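Local coordinates for protein erythrocyte binding antigen 140 (Plasmodium falciparum, PDB 4GF2) that probably binds a sialic-acid-bearing receptor, glycophorin C, on red blood cells through its tandem Duffy-binding-like domains as the malaria parasite invades, at residues 404-409 and 418-423; 346-351 and 373-378. The protein carries 3 engineered substitutions. All coordinates share one frame; numbering follows the deposited sequence.

Contact 1: 404-409 and 418-423; sequences DIIKGS and KKMEEN
Helix 388-407 ends in this contact, and the chain returns after a short connection as helix 415-427, whose residues 418-423 come alongside; the nearest CA pair is I406 and E421, 5.3 Å apart. At G408 phi turns positive, and S409 N reaches back to D404 O while G408 N is shared between D404 O and I405 O, all these bonds being weak, in the bonding pattern of a Schellman motif.

On the side of I405 and I406 the contact is apolar. M420 starts out toward the other helix with CG anti to its own backbone N, then bends at chi2 (59°), which brings its CG to 3.8 Å from I406 CD1. The CB of I406 faces away, but its chain curls back so that CD1 also meets the M420 methyl, CE. I405 crosses M420 at about a right angle, its CG2 branch resting 4.0 Å from M420 CB. W445 and W446 of helix 435-457 pack against I406.

E421 does the polar work without a single direct hydrogen bond across. Its extended chain lays the flat of the carboxylate over G408, CD 3.6 Å from G408 CA, an approach that the lack of a side chain there leaves open. One water donates to E421 OE1 (2.8 Å) and to I405 O; another donates to E421 OE2 (2.6 Å) and to G408 O. K413 makes a salt bridge to OE1, which probably keeps the acid charged. The whole is a Schellman-capped helix end, water-bridged to the following helix, within the helical second Duffy-binding-like domain.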
ATOM      1  N   ASP A 404     -18.229   3.770 -10.956  1.00 42.62           N
ATOM      2  CA  ASP A 404     -19.480   4.176 -10.322  1.00 42.79           C
ATOM      3  C   ASP A 404     -19.613   3.603  -8.919  1.00 38.93           C
ATOM      4  O   ASP A 404     -20.252   4.203  -8.052  1.00 37.07           O
ATOM      5  CB  ASP A 404     -20.672   3.737 -11.171  1.00 45.40           C
ATOM      6  CG  ASP A 404     -21.074   4.785 -12.188  1.00 47.58           C
ATOM      7  OD1 ASP A 404     -21.221   5.957 -11.792  1.00 46.30           O
ATOM      8  OD2 ASP A 404     -21.239   4.439 -13.377  1.00 49.81           O
ATOM      9  N   ILE A 405     -19.009   2.442  -8.700  1.00 38.67           N
ATOM     10  CA  ILE A 405     -19.083   1.777  -7.406  1.00 39.73           C
ATOM     11  C   ILE A 405     -18.166   2.481  -6.407  1.00 40.16           C
ATOM     12  O   ILE A 405     -18.547   2.720  -5.263  1.00 39.94           O
ATOM     13  CB  ILE A 405     -18.720   0.283  -7.539  1.00 40.73           C
ATOM     14  CG1 ILE A 405     -19.881  -0.473  -8.189  1.00 43.83           C
ATOM     15  CG2 ILE A 405     -18.401  -0.329  -6.185  1.00 39.07           C
ATOM     16  CD1 ILE A 405     -19.559  -1.907  -8.546  1.00 44.95           C
ATOM     17  N   ILE A 406     -16.965   2.828  -6.860  1.00 41.49           N
ATOM     18  CA  ILE A 406     -16.005   3.554  -6.040  1.00 42.49           C
ATOM     19  C   ILE A 406     -16.483   4.978  -5.760  1.00 43.97           C
ATOM     20  O   ILE A 406     -16.336   5.483  -4.646  1.00 46.14           O
ATOM     21  CB  ILE A 406     -14.632   3.636  -6.732  1.00 44.06           C
ATOM     22  CG1 ILE A 406     -14.043   2.236  -6.926  1.00 45.16           C
ATOM     23  CG2 ILE A 406     -13.682   4.512  -5.931  1.00 44.06           C
ATOM     24  CD1 ILE A 406     -13.882   1.439  -5.646  1.00 45.95           C
ATOM     25  N   LYS A 407     -17.042   5.627  -6.775  1.00 42.62           N
ATOM     26  CA  LYS A 407     -17.537   6.990  -6.620  1.00 42.59           C
ATOM     27  C   LYS A 407     -18.788   7.025  -5.743  1.00 43.01           C
ATOM     28  O   LYS A 407     -19.119   8.055  -5.159  1.00 47.48           O
ATOM     29  CB  LYS A 407     -17.830   7.617  -7.989  1.00 44.23           C
ATOM     30  CG  LYS A 407     -16.582   7.995  -8.785  1.00 49.59           C
ATOM     31  CD  LYS A 407     -16.926   8.502 -10.187  1.00 61.89           C
ATOM     32  CE  LYS A 407     -17.822   9.731 -10.128  1.00 74.15           C
ATOM     33  NZ  LYS A 407     -18.022  10.355 -11.465  1.00 84.41           N
ATOM     34  N   GLY A 408     -19.479   5.893  -5.652  1.00 39.22           N
ATOM     35  CA  GLY A 408     -20.702   5.807  -4.875  1.00 38.66           C
ATOM     36  C   GLY A 408     -21.929   6.219  -5.667  1.00 41.41           C
ATOM     37  O   GLY A 408     -22.982   6.486  -5.096  1.00 42.26           O
ATOM     38  N   SER A 409     -21.800   6.271  -6.987  1.00 42.40           N
ATOM     39  CA  SER A 409     -22.913   6.667  -7.842  1.00 43.96           C
ATOM     40  C   SER A 409     -23.585   5.446  -8.462  1.00 42.63           C
ATOM     41  O   SER A 409     -24.620   5.570  -9.113  1.00 42.84           O
ATOM     42  CB  SER A 409     -22.432   7.607  -8.944  1.00 48.34           C
ATOM     43  OG  SER A 409     -21.457   6.974  -9.749  1.00 47.92           O
ATOM     44  N   LYS A 418     -21.517  -1.945  -2.109  1.00 38.88           N
ATOM     45  CA  LYS A 418     -21.655  -1.066  -0.950  1.00 39.96           C
ATOM     46  C   LYS A 418     -20.445  -1.136  -0.033  1.00 38.88           C
ATOM     47  O   LYS A 418     -19.912  -0.110   0.390  1.00 39.18           O
ATOM     48  CB  LYS A 418     -22.896  -1.431  -0.139  1.00 44.87           C
ATOM     49  CG  LYS A 418     -24.132  -0.618  -0.452  1.00 52.56           C
ATOM     50  CD  LYS A 418     -24.598   0.149   0.780  1.00 61.87           C
ATOM     51  CE  LYS A 418     -26.091   0.430   0.736  1.00 70.26           C
ATOM     52  NZ  LYS A 418     -26.554   1.183   1.936  1.00 75.75           N
ATOM     53  N   LYS A 419     -20.022  -2.350   0.290  1.00 39.09           N
ATOM     54  CA  LYS A 419     -18.883  -2.528   1.182  1.00 41.58           C
ATOM     55  C   LYS A 419     -17.601  -1.990   0.564  1.00 41.37           C
ATOM     56  O   LYS A 419     -16.707  -1.537   1.274  1.00 44.07           O
ATOM     57  CB  LYS A 419     -18.725  -3.996   1.575  1.00 44.36           C
ATOM     58  CG  LYS A 419     -19.811  -4.441   2.532  1.00 48.19           C
ATOM     59  CD  LYS A 419     -19.448  -5.708   3.266  1.00 50.74           C
ATOM     60  CE  LYS A 419     -20.482  -6.035   4.328  1.00 54.33           C
ATOM     61  NZ  LYS A 419     -20.660  -4.935   5.316  1.00 55.56           N
ATOM     62  N   MET A 420     -17.521  -2.030  -0.760  1.00 38.80           N
ATOM     63  CA  MET A 420     -16.376  -1.472  -1.455  1.00 37.39           C
ATOM     64  C   MET A 420     -16.348   0.037  -1.226  1.00 35.44           C
ATOM     65  O   MET A 420     -15.303   0.617  -0.922  1.00 35.66           O
ATOM     66  CB  MET A 420     -16.458  -1.791  -2.947  1.00 40.06           C
ATOM     67  CG  MET A 420     -15.155  -1.601  -3.690  1.00 42.76           C
ATOM     68  SD  MET A 420     -13.842  -2.639  -3.022  1.00 55.96           S
ATOM     69  CE  MET A 420     -12.429  -2.034  -3.941  1.00 74.71           C
ATOM     70  N   GLU A 421     -17.511   0.663  -1.356  1.00 34.82           N
ATOM     71  CA  GLU A 421     -17.640   2.102  -1.185  1.00 37.10           C
ATOM     72  C   GLU A 421     -17.351   2.511   0.252  1.00 39.81           C
ATOM     73  O   GLU A 421     -16.594   3.449   0.508  1.00 41.01           O
ATOM     74  CB  GLU A 421     -19.053   2.541  -1.565  1.00 38.33           C
ATOM     75  CG  GLU A 421     -19.322   4.014  -1.365  1.00 41.05           C
ATOM     76  CD  GLU A 421     -20.772   4.371  -1.610  1.00 42.84           C
ATOM     77  OE1 GLU A 421     -21.502   3.524  -2.162  1.00 41.20           O
ATOM     78  OE2 GLU A 421     -21.182   5.495  -1.247  1.00 45.59           O
ATOM     79  N   GLU A 422     -17.967   1.803   1.190  1.00 40.61           N
ATOM     80  CA  GLU A 422     -17.837   2.132   2.601  1.00 42.06           C
ATOM     81  C   GLU A 422     -16.410   1.914   3.089  1.00 43.04           C
ATOM     82  O   GLU A 422     -15.930   2.625   3.967  1.00 47.25           O
ATOM     83  CB  GLU A 422     -18.818   1.298   3.420  1.00 43.42           C
ATOM     84  CG  GLU A 422     -20.275   1.618   3.122  1.00 48.42           C
ATOM     85  CD  GLU A 422     -21.235   0.652   3.794  1.00 55.84           C
ATOM     86  OE1 GLU A 422     -20.806  -0.477   4.122  1.00 60.01           O
ATOM     87  OE2 GLU A 422     -22.414   1.023   3.996  1.00 59.15           O
ATOM     88  N   ASN A 423     -15.722   0.940   2.508  1.00 38.62           N
ATOM     89  CA  ASN A 423     -14.362   0.655   2.932  1.00 36.82           C
ATOM     90  C   ASN A 423     -13.364   1.670   2.397  1.00 40.27           C
ATOM     91  O   ASN A 423     -12.266   1.810   2.933  1.00 44.64           O
ATOM     92  CB  ASN A 423     -13.971  -0.772   2.559  1.00 33.36           C
ATOM     93  CG  ASN A 423     -14.542  -1.781   3.525  1.00 35.16           C
ATOM     94  OD1 ASN A 423     -14.804  -1.455   4.680  1.00 40.35           O
ATOM     95  ND2 ASN A 423     -14.741  -3.003   3.066  1.00 32.49           N
TER
HETATM   96  O   HOH W   1     -21.185   2.193  -4.561  1.00 42.13           O
HETATM   97  O   HOH W   2     -23.174   7.003  -1.943  1.00 54.23           O

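Contact 2: 346-351 and 373-378; sequences QTLCLG and IYEAQL
E375 leaves helix 361-382 with CG anti to its backbone N and then folds at chi2 (64°), so its carboxylate reaches the extended chain after helix 343-346 instead of running straight out. L348 and C349 both have their gamma atoms anti to the backbone N; L348 sends CD1 to the acid, while C349 directs SG toward the helix.

The one direct bond across is C349 N to E375 OE1, 3.1 Å long and nearly straight at 169°. The N-H comes from above the carboxylate plane, 48° out of it. L348 CD1 sits over that same face, 3.3 Å from E375 CD, with the two side chains crossing at about a right angle; the methyl and the peptide N-H thus share one side of the acid. A water donates to E375 OE2 (2.9 Å) and also bonds T347 OG1 (3.1 Å).

All this belongs to the second Duffy-binding-like domain, a helical fold stapled by disulfides, and C349 is one half of such a staple, joined to C316. Its sulfur passes 4.0 Å from Y374 CB, at the root of the tyrosine, whose ring leads away to meet F314 and whose hydroxyl bonds Y283 O. L378, one turn beyond E375, adds a looser touch, its CD1 4.4 Å from C349 CB.

The buried carboxylate is well supplied: K319 makes a salt bridge to OE1 and S398 of helix 388-407 bonds OE2, so each oxygen is held by two partners, which should restrict the rotation of the group. With a lysine and a backbone N-H at OE1, E375 is probably ionised despite its burial, and K319 also bonds T347 O.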
ATOM      1  N   GLN A 346     -24.378  -7.827 -12.702  1.00 39.41           N
ATOM      2  CA  GLN A 346     -24.839  -8.755 -11.678  1.00 40.20           C
ATOM      3  C   GLN A 346     -23.753  -9.753 -11.300  1.00 41.38           C
ATOM      4  O   GLN A 346     -23.772 -10.312 -10.206  1.00 43.84           O
ATOM      5  CB  GLN A 346     -26.065  -9.525 -12.176  1.00 41.21           C
ATOM      6  CG  GLN A 346     -27.265  -8.656 -12.499  1.00 40.88           C
ATOM      7  CD  GLN A 346     -28.404  -9.444 -13.118  1.00 43.37           C
ATOM      8  OE1 GLN A 346     -28.672 -10.581 -12.730  1.00 44.13           O
ATOM      9  NE2 GLN A 346     -29.079  -8.842 -14.087  1.00 44.84           N
ATOM     10  N   THR A 347     -22.818  -9.985 -12.216  1.00 40.39           N
ATOM     11  CA  THR A 347     -21.778 -10.989 -12.012  1.00 41.31           C
ATOM     12  C   THR A 347     -20.380 -10.369 -11.964  1.00 43.18           C
ATOM     13  O   THR A 347     -19.381 -11.071 -12.090  1.00 46.58           O
ATOM     14  CB  THR A 347     -21.813 -12.048 -13.125  1.00 42.63           C
ATOM     15  OG1 THR A 347     -21.440 -11.452 -14.373  1.00 45.89           O
ATOM     16  CG2 THR A 347     -23.209 -12.649 -13.247  1.00 41.51           C
ATOM     17  N   LEU A 348     -20.320  -9.054 -11.776  1.00 41.83           N
ATOM     18  CA  LEU A 348     -19.051  -8.331 -11.694  1.00 42.18           C
ATOM     19  C   LEU A 348     -18.181  -8.828 -10.537  1.00 39.93           C
ATOM     20  O   LEU A 348     -18.658  -9.005  -9.418  1.00 39.25           O
ATOM     21  CB  LEU A 348     -19.331  -6.836 -11.522  1.00 44.59           C
ATOM     22  CG  LEU A 348     -18.139  -5.896 -11.345  1.00 44.93           C
ATOM     23  CD1 LEU A 348     -17.333  -5.795 -12.621  1.00 46.08           C
ATOM     24  CD2 LEU A 348     -18.620  -4.527 -10.903  1.00 44.12           C
ATOM     25  N   CYS A 349     -16.899  -9.043 -10.816  1.00 39.64           N
ATOM     26  CA  CYS A 349     -15.965  -9.513  -9.801  1.00 40.84           C
ATOM     27  C   CYS A 349     -15.475  -8.378  -8.909  1.00 38.11           C
ATOM     28  O   CYS A 349     -14.812  -7.451  -9.373  1.00 36.66           O
ATOM     29  CB  CYS A 349     -14.769 -10.203 -10.457  1.00 44.72           C
ATOM     30  SG  CYS A 349     -13.421 -10.568  -9.310  1.00 44.70           S
ATOM     31  N   LEU A 350     -15.809  -8.467  -7.627  1.00 38.50           N
ATOM     32  CA  LEU A 350     -15.344  -7.509  -6.634  1.00 39.79           C
ATOM     33  C   LEU A 350     -14.570  -8.194  -5.511  1.00 39.86           C
ATOM     34  O   LEU A 350     -13.895  -7.542  -4.723  1.00 40.65           O
ATOM     35  CB  LEU A 350     -16.533  -6.746  -6.051  1.00 42.06           C
ATOM     36  CG  LEU A 350     -17.317  -5.894  -7.051  1.00 44.05           C
ATOM     37  CD1 LEU A 350     -18.524  -5.275  -6.372  1.00 47.56           C
ATOM     38  CD2 LEU A 350     -16.430  -4.814  -7.657  1.00 41.87           C
ATOM     39  N   GLY A 351     -14.669  -9.516  -5.437  1.00 38.29           N
ATOM     40  CA  GLY A 351     -13.967 -10.264  -4.412  1.00 37.29           C
ATOM     41  C   GLY A 351     -14.480  -9.967  -3.018  1.00 37.06           C
ATOM     42  O   GLY A 351     -15.547  -9.379  -2.840  1.00 34.84           O
ATOM     43  N   ILE A 373      -8.362  -6.716 -12.528  1.00 40.83           N
ATOM     44  CA  ILE A 373      -7.624  -7.661 -13.352  1.00 41.35           C
ATOM     45  C   ILE A 373      -8.462  -8.905 -13.649  1.00 42.87           C
ATOM     46  O   ILE A 373      -8.615  -9.295 -14.806  1.00 46.25           O
ATOM     47  CB  ILE A 373      -6.285  -8.042 -12.695  1.00 39.04           C
ATOM     48  CG1 ILE A 373      -5.306  -6.875 -12.822  1.00 38.84           C
ATOM     49  CG2 ILE A 373      -5.689  -9.283 -13.348  1.00 40.69           C
ATOM     50  CD1 ILE A 373      -4.041  -7.033 -12.017  1.00 39.10           C
ATOM     51  N   TYR A 374      -9.023  -9.516 -12.612  1.00 40.81           N
ATOM     52  CA  TYR A 374      -9.815 -10.727 -12.795  1.00 40.31           C
ATOM     53  C   TYR A 374     -11.061 -10.460 -13.629  1.00 43.34           C
ATOM     54  O   TYR A 374     -11.421 -11.263 -14.484  1.00 47.18           O
ATOM     55  CB  TYR A 374     -10.180 -11.351 -11.447  1.00 36.10           C
ATOM     56  CG  TYR A 374      -8.970 -11.866 -10.708  1.00 36.64           C
ATOM     57  CD1 TYR A 374      -8.172 -12.857 -11.260  1.00 39.37           C
ATOM     58  CD2 TYR A 374      -8.614 -11.351  -9.467  1.00 36.62           C
ATOM     59  CE1 TYR A 374      -7.056 -13.330 -10.596  1.00 42.79           C
ATOM     60  CE2 TYR A 374      -7.496 -11.812  -8.798  1.00 40.27           C
ATOM     61  CZ  TYR A 374      -6.722 -12.801  -9.369  1.00 44.15           C
ATOM     62  OH  TYR A 374      -5.615 -13.265  -8.703  1.00 48.44           O
ATOM     63  N   GLU A 375     -11.716  -9.329 -13.396  1.00 41.38           N
ATOM     64  CA  GLU A 375     -12.868  -8.971 -14.208  1.00 39.74           C
ATOM     65  C   GLU A 375     -12.462  -8.954 -15.679  1.00 41.95           C
ATOM     66  O   GLU A 375     -13.158  -9.503 -16.530  1.00 41.34           O
ATOM     67  CB  GLU A 375     -13.428  -7.610 -13.798  1.00 37.19           C
ATOM     68  CG  GLU A 375     -14.591  -7.128 -14.658  1.00 38.37           C
ATOM     69  CD  GLU A 375     -15.816  -8.016 -14.552  1.00 40.60           C
ATOM     70  OE1 GLU A 375     -15.826  -8.930 -13.700  1.00 43.26           O
ATOM     71  OE2 GLU A 375     -16.780  -7.795 -15.317  1.00 41.45           O
ATOM     72  N   ALA A 376     -11.321  -8.339 -15.971  1.00 44.25           N
ATOM     73  CA  ALA A 376     -10.847  -8.242 -17.347  1.00 47.78           C
ATOM     74  C   ALA A 376     -10.563  -9.625 -17.912  1.00 49.23           C
ATOM     75  O   ALA A 376     -11.011  -9.960 -19.008  1.00 50.75           O
ATOM     76  CB  ALA A 376      -9.605  -7.372 -17.427  1.00 49.58           C
ATOM     77  N   GLN A 377      -9.821 -10.429 -17.161  1.00 48.63           N
ATOM     78  CA  GLN A 377      -9.476 -11.770 -17.610  1.00 50.59           C
ATOM     79  C   GLN A 377     -10.731 -12.605 -17.837  1.00 48.16           C
ATOM     80  O   GLN A 377     -10.870 -13.259 -18.868  1.00 48.98           O
ATOM     81  CB  GLN A 377      -8.577 -12.466 -16.590  1.00 51.10           C
ATOM     82  CG  GLN A 377      -7.138 -11.990 -16.581  1.00 52.06           C
ATOM     83  CD  GLN A 377      -6.315 -12.708 -15.529  1.00 49.77           C
ATOM     84  OE1 GLN A 377      -6.803 -12.986 -14.435  1.00 46.34           O
ATOM     85  NE2 GLN A 377      -5.067 -13.027 -15.862  1.00 52.21           N
ATOM     86  N   LEU A 378     -11.640 -12.583 -16.867  1.00 44.96           N
ATOM     87  CA  LEU A 378     -12.873 -13.355 -16.957  1.00 45.99           C
ATOM     88  C   LEU A 378     -13.702 -12.943 -18.161  1.00 47.17           C
ATOM     89  O   LEU A 378     -14.252 -13.791 -18.864  1.00 48.26           O
ATOM     90  CB  LEU A 378     -13.698 -13.188 -15.690  1.00 45.48           C
ATOM     91  CG  LEU A 378     -13.064 -13.801 -14.452  1.00 47.59           C
ATOM     92  CD1 LEU A 378     -13.867 -13.441 -13.225  1.00 48.15           C
ATOM     93  CD2 LEU A 378     -12.972 -15.298 -14.615  1.00 49.03           C
TER
HETATM   94  O   HOH W   3     -19.168  -9.495 -15.227  1.00 39.80           O

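How the contacts relate
Both contacts lie in the second Duffy-binding-like domain, their centres 16 Å apart on the same side of the chain's centre. They come in series: contact 2 closes on helix 361-382 before contact 1 opens on the next helix, 388-407, and runs on into helix 415-427. They also meet directly, I405 CD1 of contact 1 packing 3.6 Å from L348 CD2 of contact 2. Helix 361-382 serves both, supplying E375 to contact 2 and, nearer its start, Y364, H367 and L368 to flank contact 1. Three consecutive helices and the disulfide-bonded segment before them are thus packed into one continuous part of the domain, with I405 and L348 at the join.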